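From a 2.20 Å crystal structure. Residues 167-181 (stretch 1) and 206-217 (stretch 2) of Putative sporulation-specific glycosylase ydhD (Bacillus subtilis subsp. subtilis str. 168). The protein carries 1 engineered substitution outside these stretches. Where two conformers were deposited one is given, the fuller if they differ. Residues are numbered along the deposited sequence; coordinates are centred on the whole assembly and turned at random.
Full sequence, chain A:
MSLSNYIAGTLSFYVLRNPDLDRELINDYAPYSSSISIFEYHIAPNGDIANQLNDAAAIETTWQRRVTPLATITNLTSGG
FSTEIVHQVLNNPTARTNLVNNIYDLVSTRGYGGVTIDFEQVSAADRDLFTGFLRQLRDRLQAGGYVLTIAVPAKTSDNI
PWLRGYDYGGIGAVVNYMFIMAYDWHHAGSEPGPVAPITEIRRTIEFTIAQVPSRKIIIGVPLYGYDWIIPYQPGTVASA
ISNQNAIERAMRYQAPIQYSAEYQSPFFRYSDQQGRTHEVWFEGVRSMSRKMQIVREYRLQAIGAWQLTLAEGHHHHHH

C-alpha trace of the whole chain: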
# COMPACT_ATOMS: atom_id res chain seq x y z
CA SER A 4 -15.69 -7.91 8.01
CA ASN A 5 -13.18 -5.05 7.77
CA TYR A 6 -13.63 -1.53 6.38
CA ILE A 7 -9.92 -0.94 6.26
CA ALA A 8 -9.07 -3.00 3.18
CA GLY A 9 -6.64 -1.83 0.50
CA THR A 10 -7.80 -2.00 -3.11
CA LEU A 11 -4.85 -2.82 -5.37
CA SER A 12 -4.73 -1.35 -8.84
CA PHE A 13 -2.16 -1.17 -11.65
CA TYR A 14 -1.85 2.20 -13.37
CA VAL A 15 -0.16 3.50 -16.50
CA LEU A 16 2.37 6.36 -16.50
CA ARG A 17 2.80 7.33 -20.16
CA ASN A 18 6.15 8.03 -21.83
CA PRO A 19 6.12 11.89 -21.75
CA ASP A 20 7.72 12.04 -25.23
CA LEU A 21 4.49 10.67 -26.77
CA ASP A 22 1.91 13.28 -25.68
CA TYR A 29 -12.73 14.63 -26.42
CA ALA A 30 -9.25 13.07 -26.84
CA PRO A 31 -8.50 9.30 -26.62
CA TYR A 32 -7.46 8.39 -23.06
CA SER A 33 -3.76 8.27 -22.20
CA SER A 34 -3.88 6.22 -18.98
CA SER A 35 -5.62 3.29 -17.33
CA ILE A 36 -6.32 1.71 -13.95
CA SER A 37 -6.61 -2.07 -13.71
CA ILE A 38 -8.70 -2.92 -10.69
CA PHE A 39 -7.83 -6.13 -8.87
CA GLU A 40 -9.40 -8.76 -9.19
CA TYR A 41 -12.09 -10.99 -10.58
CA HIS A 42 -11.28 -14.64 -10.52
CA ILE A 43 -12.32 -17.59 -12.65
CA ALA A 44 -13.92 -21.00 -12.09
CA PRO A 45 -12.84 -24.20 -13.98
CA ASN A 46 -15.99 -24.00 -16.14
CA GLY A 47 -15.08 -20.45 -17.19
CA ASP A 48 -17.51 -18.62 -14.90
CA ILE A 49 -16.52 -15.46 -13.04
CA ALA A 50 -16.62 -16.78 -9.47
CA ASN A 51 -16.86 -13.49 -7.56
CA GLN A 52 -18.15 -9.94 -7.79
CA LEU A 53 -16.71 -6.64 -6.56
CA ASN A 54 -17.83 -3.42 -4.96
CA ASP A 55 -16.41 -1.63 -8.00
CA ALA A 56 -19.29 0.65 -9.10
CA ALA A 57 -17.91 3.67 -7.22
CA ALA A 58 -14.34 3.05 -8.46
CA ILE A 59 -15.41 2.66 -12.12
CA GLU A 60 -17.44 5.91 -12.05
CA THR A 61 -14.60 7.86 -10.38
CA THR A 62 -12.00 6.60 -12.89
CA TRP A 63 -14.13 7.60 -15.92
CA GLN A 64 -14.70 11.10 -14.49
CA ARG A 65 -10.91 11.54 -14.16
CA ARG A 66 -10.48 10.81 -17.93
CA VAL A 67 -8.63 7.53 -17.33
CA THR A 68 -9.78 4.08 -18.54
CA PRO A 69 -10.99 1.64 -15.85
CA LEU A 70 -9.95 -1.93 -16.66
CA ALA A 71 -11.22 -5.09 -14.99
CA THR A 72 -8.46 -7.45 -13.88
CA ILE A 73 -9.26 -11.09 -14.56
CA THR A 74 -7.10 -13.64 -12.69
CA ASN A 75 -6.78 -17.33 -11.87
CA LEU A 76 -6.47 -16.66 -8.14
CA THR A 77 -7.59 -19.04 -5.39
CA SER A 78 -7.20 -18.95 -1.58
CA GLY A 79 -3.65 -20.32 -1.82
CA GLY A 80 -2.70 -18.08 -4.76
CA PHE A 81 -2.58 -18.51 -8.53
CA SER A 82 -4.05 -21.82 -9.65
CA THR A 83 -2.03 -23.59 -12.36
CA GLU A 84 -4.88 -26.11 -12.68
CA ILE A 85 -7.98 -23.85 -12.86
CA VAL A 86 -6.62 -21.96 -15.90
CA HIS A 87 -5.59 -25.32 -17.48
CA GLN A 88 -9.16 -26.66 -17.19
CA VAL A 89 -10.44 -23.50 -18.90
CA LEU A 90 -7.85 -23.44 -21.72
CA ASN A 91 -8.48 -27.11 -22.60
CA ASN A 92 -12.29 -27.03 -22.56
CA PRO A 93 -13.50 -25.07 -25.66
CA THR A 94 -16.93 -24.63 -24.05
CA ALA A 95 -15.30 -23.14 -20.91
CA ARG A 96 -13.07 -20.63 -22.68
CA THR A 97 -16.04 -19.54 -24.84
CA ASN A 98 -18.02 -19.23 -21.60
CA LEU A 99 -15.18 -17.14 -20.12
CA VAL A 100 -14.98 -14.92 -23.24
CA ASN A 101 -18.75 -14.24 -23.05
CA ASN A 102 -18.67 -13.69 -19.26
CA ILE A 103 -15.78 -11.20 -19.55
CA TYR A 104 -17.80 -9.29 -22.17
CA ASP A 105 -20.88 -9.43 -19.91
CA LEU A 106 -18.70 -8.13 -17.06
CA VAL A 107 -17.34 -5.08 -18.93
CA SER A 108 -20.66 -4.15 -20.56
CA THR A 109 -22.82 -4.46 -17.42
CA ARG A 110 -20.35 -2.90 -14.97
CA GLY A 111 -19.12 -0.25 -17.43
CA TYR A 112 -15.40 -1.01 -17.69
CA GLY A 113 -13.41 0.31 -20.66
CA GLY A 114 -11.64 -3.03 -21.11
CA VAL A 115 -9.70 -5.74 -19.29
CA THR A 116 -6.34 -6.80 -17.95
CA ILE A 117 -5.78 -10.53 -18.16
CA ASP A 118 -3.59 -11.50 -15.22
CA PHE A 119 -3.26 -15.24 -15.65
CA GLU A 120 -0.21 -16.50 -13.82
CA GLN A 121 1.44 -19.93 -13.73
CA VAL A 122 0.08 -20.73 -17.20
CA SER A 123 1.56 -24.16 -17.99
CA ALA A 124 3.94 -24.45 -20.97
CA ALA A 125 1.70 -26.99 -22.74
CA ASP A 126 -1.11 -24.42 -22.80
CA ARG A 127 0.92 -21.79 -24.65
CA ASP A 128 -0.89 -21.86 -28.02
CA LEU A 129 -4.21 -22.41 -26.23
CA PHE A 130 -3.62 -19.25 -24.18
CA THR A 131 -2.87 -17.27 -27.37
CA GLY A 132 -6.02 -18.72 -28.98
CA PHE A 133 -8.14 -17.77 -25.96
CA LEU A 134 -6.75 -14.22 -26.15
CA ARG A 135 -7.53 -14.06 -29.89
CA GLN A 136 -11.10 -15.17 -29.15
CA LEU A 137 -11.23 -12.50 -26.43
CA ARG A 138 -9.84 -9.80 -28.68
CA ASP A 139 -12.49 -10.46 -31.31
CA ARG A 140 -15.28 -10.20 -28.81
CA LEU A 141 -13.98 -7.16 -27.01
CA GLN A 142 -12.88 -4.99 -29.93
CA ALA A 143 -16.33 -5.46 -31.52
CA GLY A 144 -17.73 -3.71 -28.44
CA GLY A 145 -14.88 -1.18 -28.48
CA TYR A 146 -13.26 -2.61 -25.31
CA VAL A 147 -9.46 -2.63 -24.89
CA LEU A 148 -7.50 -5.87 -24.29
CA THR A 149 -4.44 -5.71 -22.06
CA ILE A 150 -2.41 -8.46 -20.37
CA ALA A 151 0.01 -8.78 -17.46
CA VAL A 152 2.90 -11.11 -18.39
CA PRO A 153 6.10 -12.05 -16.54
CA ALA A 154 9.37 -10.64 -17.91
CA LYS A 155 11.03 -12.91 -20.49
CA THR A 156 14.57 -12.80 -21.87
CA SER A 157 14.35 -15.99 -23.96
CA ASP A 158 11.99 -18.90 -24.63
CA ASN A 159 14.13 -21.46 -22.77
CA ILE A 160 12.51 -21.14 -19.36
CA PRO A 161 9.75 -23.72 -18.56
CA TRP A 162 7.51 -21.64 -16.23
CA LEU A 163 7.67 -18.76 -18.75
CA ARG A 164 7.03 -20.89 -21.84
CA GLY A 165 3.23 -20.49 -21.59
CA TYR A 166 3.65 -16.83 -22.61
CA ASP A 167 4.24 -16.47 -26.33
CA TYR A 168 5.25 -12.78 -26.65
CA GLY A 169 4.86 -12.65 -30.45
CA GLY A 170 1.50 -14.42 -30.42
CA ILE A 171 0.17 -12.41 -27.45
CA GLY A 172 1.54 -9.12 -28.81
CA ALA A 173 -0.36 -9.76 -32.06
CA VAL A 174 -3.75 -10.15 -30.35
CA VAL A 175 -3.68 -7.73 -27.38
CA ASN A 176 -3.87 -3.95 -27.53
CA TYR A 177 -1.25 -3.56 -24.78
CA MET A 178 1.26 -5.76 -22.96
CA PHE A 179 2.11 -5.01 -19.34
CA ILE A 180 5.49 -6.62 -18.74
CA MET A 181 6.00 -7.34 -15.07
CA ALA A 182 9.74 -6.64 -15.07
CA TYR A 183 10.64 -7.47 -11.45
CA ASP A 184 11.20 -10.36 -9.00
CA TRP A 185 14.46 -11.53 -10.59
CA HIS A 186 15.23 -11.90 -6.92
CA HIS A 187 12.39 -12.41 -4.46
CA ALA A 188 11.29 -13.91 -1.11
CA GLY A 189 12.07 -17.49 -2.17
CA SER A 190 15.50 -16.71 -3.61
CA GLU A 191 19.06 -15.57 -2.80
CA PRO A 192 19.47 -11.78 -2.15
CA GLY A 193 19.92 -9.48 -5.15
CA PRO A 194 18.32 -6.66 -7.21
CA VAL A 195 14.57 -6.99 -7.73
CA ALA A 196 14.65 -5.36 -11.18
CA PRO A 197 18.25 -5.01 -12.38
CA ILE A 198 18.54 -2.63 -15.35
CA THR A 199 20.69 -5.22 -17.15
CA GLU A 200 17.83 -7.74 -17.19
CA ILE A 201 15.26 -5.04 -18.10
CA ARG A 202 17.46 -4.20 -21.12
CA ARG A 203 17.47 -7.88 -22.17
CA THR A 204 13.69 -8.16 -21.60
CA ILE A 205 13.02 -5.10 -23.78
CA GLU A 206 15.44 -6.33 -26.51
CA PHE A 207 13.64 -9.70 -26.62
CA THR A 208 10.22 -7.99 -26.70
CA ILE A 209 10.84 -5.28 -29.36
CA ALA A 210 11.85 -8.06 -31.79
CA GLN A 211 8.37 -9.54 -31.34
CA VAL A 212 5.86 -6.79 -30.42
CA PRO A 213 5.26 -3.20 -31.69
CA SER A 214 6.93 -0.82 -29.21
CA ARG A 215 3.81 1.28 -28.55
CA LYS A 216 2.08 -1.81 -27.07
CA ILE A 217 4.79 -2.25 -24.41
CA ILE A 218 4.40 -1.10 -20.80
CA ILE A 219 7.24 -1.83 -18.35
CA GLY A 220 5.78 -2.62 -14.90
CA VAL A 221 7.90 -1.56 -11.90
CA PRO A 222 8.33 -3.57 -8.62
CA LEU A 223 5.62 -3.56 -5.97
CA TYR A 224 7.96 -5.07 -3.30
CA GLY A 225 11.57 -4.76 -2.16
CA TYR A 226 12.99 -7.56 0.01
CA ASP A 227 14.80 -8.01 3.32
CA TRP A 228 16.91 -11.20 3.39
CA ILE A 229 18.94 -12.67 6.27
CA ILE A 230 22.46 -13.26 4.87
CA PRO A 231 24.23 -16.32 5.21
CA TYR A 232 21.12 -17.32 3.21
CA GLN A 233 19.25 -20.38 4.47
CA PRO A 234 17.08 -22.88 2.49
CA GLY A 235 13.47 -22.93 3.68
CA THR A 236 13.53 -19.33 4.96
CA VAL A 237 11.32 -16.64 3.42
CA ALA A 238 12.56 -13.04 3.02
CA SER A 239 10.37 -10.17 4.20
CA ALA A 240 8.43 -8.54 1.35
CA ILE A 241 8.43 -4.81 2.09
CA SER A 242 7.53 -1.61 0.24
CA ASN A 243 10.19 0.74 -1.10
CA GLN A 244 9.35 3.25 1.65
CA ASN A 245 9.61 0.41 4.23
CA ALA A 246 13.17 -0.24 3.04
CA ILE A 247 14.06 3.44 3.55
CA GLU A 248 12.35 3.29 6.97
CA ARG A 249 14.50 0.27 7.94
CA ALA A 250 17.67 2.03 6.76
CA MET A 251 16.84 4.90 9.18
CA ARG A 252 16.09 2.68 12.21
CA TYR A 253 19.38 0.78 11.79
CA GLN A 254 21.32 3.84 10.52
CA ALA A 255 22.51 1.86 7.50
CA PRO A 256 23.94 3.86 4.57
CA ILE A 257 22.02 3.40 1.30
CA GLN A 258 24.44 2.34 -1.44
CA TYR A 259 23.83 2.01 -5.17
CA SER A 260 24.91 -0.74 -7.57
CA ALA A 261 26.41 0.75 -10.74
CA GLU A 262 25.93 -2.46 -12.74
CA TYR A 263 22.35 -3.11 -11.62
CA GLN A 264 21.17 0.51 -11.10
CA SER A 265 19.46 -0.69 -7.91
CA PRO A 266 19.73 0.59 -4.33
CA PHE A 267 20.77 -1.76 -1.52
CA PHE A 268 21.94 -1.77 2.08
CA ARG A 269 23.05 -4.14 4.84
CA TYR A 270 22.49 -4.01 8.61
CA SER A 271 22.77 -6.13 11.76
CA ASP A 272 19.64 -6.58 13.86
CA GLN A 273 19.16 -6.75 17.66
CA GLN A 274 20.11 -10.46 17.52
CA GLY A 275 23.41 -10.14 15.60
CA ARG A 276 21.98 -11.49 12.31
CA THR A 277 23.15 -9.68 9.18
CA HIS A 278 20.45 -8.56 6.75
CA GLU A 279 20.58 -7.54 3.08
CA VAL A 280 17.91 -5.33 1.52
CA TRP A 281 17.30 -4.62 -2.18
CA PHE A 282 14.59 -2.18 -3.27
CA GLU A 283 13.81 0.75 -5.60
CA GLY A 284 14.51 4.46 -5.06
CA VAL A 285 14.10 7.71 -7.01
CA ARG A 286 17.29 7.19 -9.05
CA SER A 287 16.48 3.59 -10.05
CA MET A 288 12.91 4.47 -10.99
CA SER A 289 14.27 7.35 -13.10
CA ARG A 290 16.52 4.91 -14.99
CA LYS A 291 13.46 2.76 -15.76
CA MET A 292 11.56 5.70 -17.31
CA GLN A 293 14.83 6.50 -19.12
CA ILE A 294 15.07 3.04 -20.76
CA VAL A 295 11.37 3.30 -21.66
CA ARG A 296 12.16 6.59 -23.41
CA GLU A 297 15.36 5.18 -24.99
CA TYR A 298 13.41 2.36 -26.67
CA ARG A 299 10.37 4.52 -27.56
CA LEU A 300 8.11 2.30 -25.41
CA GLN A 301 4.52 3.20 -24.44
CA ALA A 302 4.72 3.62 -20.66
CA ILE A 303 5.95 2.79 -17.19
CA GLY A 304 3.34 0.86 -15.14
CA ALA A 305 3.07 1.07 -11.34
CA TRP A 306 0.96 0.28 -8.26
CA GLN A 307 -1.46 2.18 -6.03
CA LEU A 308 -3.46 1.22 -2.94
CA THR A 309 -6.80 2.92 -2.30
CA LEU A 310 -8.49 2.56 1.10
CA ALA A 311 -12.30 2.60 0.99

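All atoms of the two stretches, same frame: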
# COMPACT_ATOMS: atom_id res chain seq x y z
N ASP A 167 3.70 -16.76 -25.01
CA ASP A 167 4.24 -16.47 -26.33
C ASP A 167 4.12 -14.97 -26.58
O ASP A 167 3.04 -14.48 -26.88
CB ASP A 167 3.43 -17.26 -27.37
CG ASP A 167 3.97 -17.10 -28.78
OD1 ASP A 167 3.37 -17.69 -29.70
OD2 ASP A 167 4.99 -16.40 -28.99
N TYR A 168 5.24 -14.25 -26.49
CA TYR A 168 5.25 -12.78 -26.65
C TYR A 168 4.78 -12.31 -28.03
O TYR A 168 4.05 -11.33 -28.13
CB TYR A 168 6.65 -12.20 -26.38
CG TYR A 168 6.92 -11.81 -24.93
CD1 TYR A 168 6.30 -12.46 -23.86
CD2 TYR A 168 7.82 -10.79 -24.64
CE1 TYR A 168 6.57 -12.09 -22.54
CE2 TYR A 168 8.10 -10.42 -23.33
CZ TYR A 168 7.47 -11.07 -22.29
OH TYR A 168 7.75 -10.70 -20.99
N GLY A 169 5.20 -13.02 -29.08
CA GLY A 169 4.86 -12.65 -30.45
C GLY A 169 3.41 -12.92 -30.76
O GLY A 169 2.75 -12.13 -31.45
N GLY A 170 2.90 -14.04 -30.25
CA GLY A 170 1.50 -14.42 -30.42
C GLY A 170 0.54 -13.60 -29.58
O GLY A 170 -0.57 -13.28 -30.03
N ILE A 171 0.95 -13.27 -28.36
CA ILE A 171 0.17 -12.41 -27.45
C ILE A 171 0.19 -10.97 -27.95
O ILE A 171 -0.86 -10.32 -28.06
CB ILE A 171 0.68 -12.49 -25.99
CG1 ILE A 171 0.37 -13.86 -25.37
CG2 ILE A 171 0.08 -11.37 -25.11
CD1 ILE A 171 1.11 -14.11 -24.05
N GLY A 172 1.38 -10.47 -28.28
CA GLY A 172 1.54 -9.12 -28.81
C GLY A 172 0.74 -8.83 -30.08
O GLY A 172 0.40 -7.68 -30.34
N ALA A 173 0.44 -9.88 -30.84
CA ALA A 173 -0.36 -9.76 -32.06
C ALA A 173 -1.85 -9.60 -31.77
O ALA A 173 -2.57 -8.98 -32.56
CB ALA A 173 -0.12 -10.97 -32.96
N VAL A 174 -2.32 -10.15 -30.65
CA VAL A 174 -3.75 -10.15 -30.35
C VAL A 174 -4.21 -9.16 -29.27
O VAL A 174 -5.39 -8.83 -29.21
CB VAL A 174 -4.30 -11.57 -30.05
CG1 VAL A 174 -4.06 -12.49 -31.23
CG2 VAL A 174 -3.67 -12.15 -28.80
N VAL A 175 -3.30 -8.70 -28.41
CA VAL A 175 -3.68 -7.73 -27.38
C VAL A 175 -3.42 -6.31 -27.85
O VAL A 175 -2.63 -6.08 -28.78
CB VAL A 175 -2.99 -7.99 -26.00
CG1 VAL A 175 -3.31 -9.41 -25.49
CG2 VAL A 175 -1.48 -7.73 -26.06
N ASN A 176 -4.11 -5.35 -27.24
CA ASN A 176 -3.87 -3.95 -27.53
C ASN A 176 -2.59 -3.50 -26.84
O ASN A 176 -1.79 -2.77 -27.41
CB ASN A 176 -5.05 -3.08 -27.10
CG ASN A 176 -6.32 -3.38 -27.87
OD1 ASN A 176 -7.17 -4.16 -27.42
ND2 ASN A 176 -6.46 -2.77 -29.04
N TYR A 177 -2.42 -3.94 -25.59
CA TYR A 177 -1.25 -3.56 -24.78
C TYR A 177 -0.72 -4.71 -23.93
O TYR A 177 -1.47 -5.54 -23.44
CB TYR A 177 -1.56 -2.33 -23.90
CG TYR A 177 -1.90 -1.08 -24.69
CD1 TYR A 177 -0.91 -0.26 -25.22
CD2 TYR A 177 -3.23 -0.72 -24.91
CE1 TYR A 177 -1.23 0.88 -25.95
CE2 TYR A 177 -3.56 0.41 -25.64
CZ TYR A 177 -2.56 1.21 -26.15
OH TYR A 177 -2.90 2.33 -26.88
N MET A 178 0.60 -4.73 -23.74
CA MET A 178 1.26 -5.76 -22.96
C MET A 178 1.93 -5.11 -21.77
O MET A 178 2.81 -4.26 -21.93
CB MET A 178 2.27 -6.52 -23.83
CG MET A 178 3.04 -7.66 -23.15
SD MET A 178 4.23 -8.51 -24.23
CE MET A 178 3.12 -9.16 -25.44
N PHE A 179 1.49 -5.49 -20.57
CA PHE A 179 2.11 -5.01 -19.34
C PHE A 179 3.15 -6.04 -18.94
O PHE A 179 2.82 -7.14 -18.51
CB PHE A 179 1.08 -4.84 -18.20
CG PHE A 179 -0.10 -3.93 -18.51
CD1 PHE A 179 -0.03 -2.93 -19.47
CD2 PHE A 179 -1.27 -4.07 -17.77
CE1 PHE A 179 -1.11 -2.10 -19.71
CE2 PHE A 179 -2.36 -3.24 -18.01
CZ PHE A 179 -2.28 -2.25 -18.98
N ILE A 180 4.42 -5.68 -19.07
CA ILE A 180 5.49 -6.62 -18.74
C ILE A 180 5.89 -6.41 -17.30
O ILE A 180 6.32 -5.33 -16.92
CB ILE A 180 6.70 -6.49 -19.68
CG1 ILE A 180 6.29 -6.84 -21.12
CG2 ILE A 180 7.85 -7.40 -19.22
CD1 ILE A 180 7.32 -6.49 -22.12
N MET A 181 5.73 -7.45 -16.49
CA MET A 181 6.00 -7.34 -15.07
C MET A 181 7.49 -7.58 -14.81
O MET A 181 7.89 -8.67 -14.40
CB MET A 181 5.06 -8.25 -14.27
CG MET A 181 3.56 -7.95 -14.48
SD MET A 181 2.95 -6.28 -14.01
CE MET A 181 3.15 -5.35 -15.48
N GLU A 206 14.79 -5.91 -25.26
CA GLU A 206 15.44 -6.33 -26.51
C GLU A 206 14.77 -7.57 -27.11
O GLU A 206 14.60 -7.66 -28.33
CB GLU A 206 16.93 -6.61 -26.25
CG GLU A 206 17.87 -6.09 -27.34
CD GLU A 206 18.40 -4.70 -27.03
OE1 GLU A 206 19.08 -4.54 -25.99
OE2 GLU A 206 18.16 -3.78 -27.83
N PHE A 207 14.39 -8.50 -26.24
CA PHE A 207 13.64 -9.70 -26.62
C PHE A 207 12.21 -9.37 -27.06
O PHE A 207 11.68 -10.00 -27.98
CB PHE A 207 13.64 -10.69 -25.45
CG PHE A 207 12.81 -11.92 -25.67
CD1 PHE A 207 13.29 -12.97 -26.45
CD2 PHE A 207 11.56 -12.05 -25.06
CE1 PHE A 207 12.53 -14.12 -26.65
CE2 PHE A 207 10.80 -13.20 -25.25
CZ PHE A 207 11.28 -14.24 -26.04
N THR A 208 11.60 -8.37 -26.42
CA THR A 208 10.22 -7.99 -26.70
C THR A 208 10.03 -7.13 -27.96
O THR A 208 9.08 -7.34 -28.72
CB THR A 208 9.58 -7.26 -25.49
OG1 THR A 208 9.95 -7.93 -24.28
CG2 THR A 208 8.07 -7.27 -25.60
N ILE A 209 10.93 -6.18 -28.20
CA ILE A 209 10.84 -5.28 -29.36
C ILE A 209 11.15 -5.97 -30.70
O ILE A 209 10.94 -5.40 -31.77
CB ILE A 209 11.74 -4.03 -29.19
CG1 ILE A 209 13.22 -4.43 -29.15
CG2 ILE A 209 11.29 -3.21 -27.98
CD1 ILE A 209 14.18 -3.30 -28.94
N ALA A 210 11.64 -7.21 -30.62
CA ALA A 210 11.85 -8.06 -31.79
C ALA A 210 10.59 -8.86 -32.10
O ALA A 210 10.55 -9.58 -33.09
CB ALA A 210 13.02 -9.00 -31.55
N GLN A 211 9.57 -8.72 -31.26
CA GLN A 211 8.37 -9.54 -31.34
C GLN A 211 7.06 -8.76 -31.29
O GLN A 211 6.04 -9.24 -31.79
CB GLN A 211 8.39 -10.61 -30.25
CG GLN A 211 9.20 -11.85 -30.61
CD GLN A 211 9.36 -12.80 -29.45
OE1 GLN A 211 9.93 -12.44 -28.42
NE2 GLN A 211 8.86 -14.02 -29.60
N VAL A 212 7.08 -7.59 -30.66
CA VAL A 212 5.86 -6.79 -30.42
C VAL A 212 6.13 -5.33 -30.84
O VAL A 212 7.23 -4.84 -30.60
CB VAL A 212 5.45 -6.81 -28.91
CG1 VAL A 212 4.05 -6.27 -28.71
CG2 VAL A 212 5.52 -8.23 -28.32
N PRO A 213 5.15 -4.65 -31.48
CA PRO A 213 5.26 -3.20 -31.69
C PRO A 213 5.49 -2.45 -30.38
O PRO A 213 4.83 -2.73 -29.37
CB PRO A 213 3.90 -2.82 -32.29
CG PRO A 213 3.43 -4.04 -32.94
CD PRO A 213 3.91 -5.18 -32.09
N SER A 214 6.45 -1.52 -30.41
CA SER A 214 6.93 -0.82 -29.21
C SER A 214 5.87 -0.01 -28.45
O SER A 214 5.95 0.13 -27.23
CB SER A 214 8.14 0.04 -29.56
OG SER A 214 9.24 -0.78 -29.92
N ARG A 215 4.87 0.49 -29.17
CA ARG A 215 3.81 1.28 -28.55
C ARG A 215 2.78 0.44 -27.77
O ARG A 215 1.89 0.99 -27.12
CB ARG A 215 3.11 2.15 -29.60
CG ARG A 215 2.08 1.42 -30.47
CD ARG A 215 1.07 2.40 -31.04
NE ARG A 215 -0.28 1.86 -30.97
CZ ARG A 215 -1.17 2.17 -30.03
NH1 ARG A 215 -2.38 1.62 -30.05
NH2 ARG A 215 -0.87 3.05 -29.08
N LYS A 216 2.91 -0.89 -27.85
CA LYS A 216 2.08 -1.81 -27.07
C LYS A 216 2.74 -2.21 -25.74
O LYS A 216 2.12 -2.90 -24.93
CB LYS A 216 1.81 -3.09 -27.86
CG LYS A 216 1.03 -2.92 -29.15
CD LYS A 216 0.56 -4.28 -29.63
CE LYS A 216 -0.41 -4.14 -30.78
NZ LYS A 216 -1.13 -5.42 -31.04
N ILE A 217 3.97 -1.76 -25.52
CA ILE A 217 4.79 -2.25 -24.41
C ILE A 217 4.80 -1.31 -23.20
O ILE A 217 5.21 -0.16 -23.31
CB ILE A 217 6.26 -2.53 -24.87
CG1 ILE A 217 6.29 -3.52 -26.04
CG2 ILE A 217 7.09 -3.06 -23.71
CD1 ILE A 217 7.66 -3.66 -26.71
O HOH W 1 3.50 -9.45 -31.57

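The strongest polar link between the stretches is the ammonium group of Lys216. Its side chain, chi1 in the m well and the remaining torsions near t, extends along the loop that follows the helix of stretch 1, and NZ donates to Gly172 O (2.8 Å) and to Val175 O (2.8 Å). A long, flexible cation suits this place, because it reaches two backbone carbonyls where the helix gives way to the strand; Lys216 is also the residue most covered by the opposing stretch. Its own carbonyl works in the other direction: Met178 N donates to Lys216 O at 2.7 Å and almost linearly (175°), opening the parallel bridge between Met178 and Ile217. The same oxygen lies 3.4 Å from Tyr177 CA, a CA-H...O contact.

Farther out, the phenol of Tyr177 meets the guanidinium of exposed Arg215. Arg215 NH2 donates to Tyr177 OH at 3.1 Å, with a weak second bond from NH1 to the same OH at 3.3 Å, so the hydroxyl lies at the edge of the guanidinium. A water joins the helix to the loop, donating to Gly169 O (2.8 Å) and Gln211 O (2.6 Å).

Apolar packing fills the interior. Ile180 CD1 rests against Ile217 CG2 (3.8 Å) and Thr208 CG2 (3.6 Å), while the Met178 side chain, t in chi1 and chi2 and turned to m at chi3, places CE 3.9 Å from Val212 CG2. Val212 also packs against the helix, its CG1 3.8 Å from Gly172 CA. Glycine is apt here: a CB on Gly172 would point toward stretch 2 and fall 2.7 Å from Val212 CG2, a clash. Buried Tyr168 points toward stretch 2, its ring oblique to that of Phe207 (CD2 to CE2, 3.9 Å) and its edge facing Thr208, with CE2 3.2 Å from OG1. Altogether the contact buries 714 Å², summed over both sides.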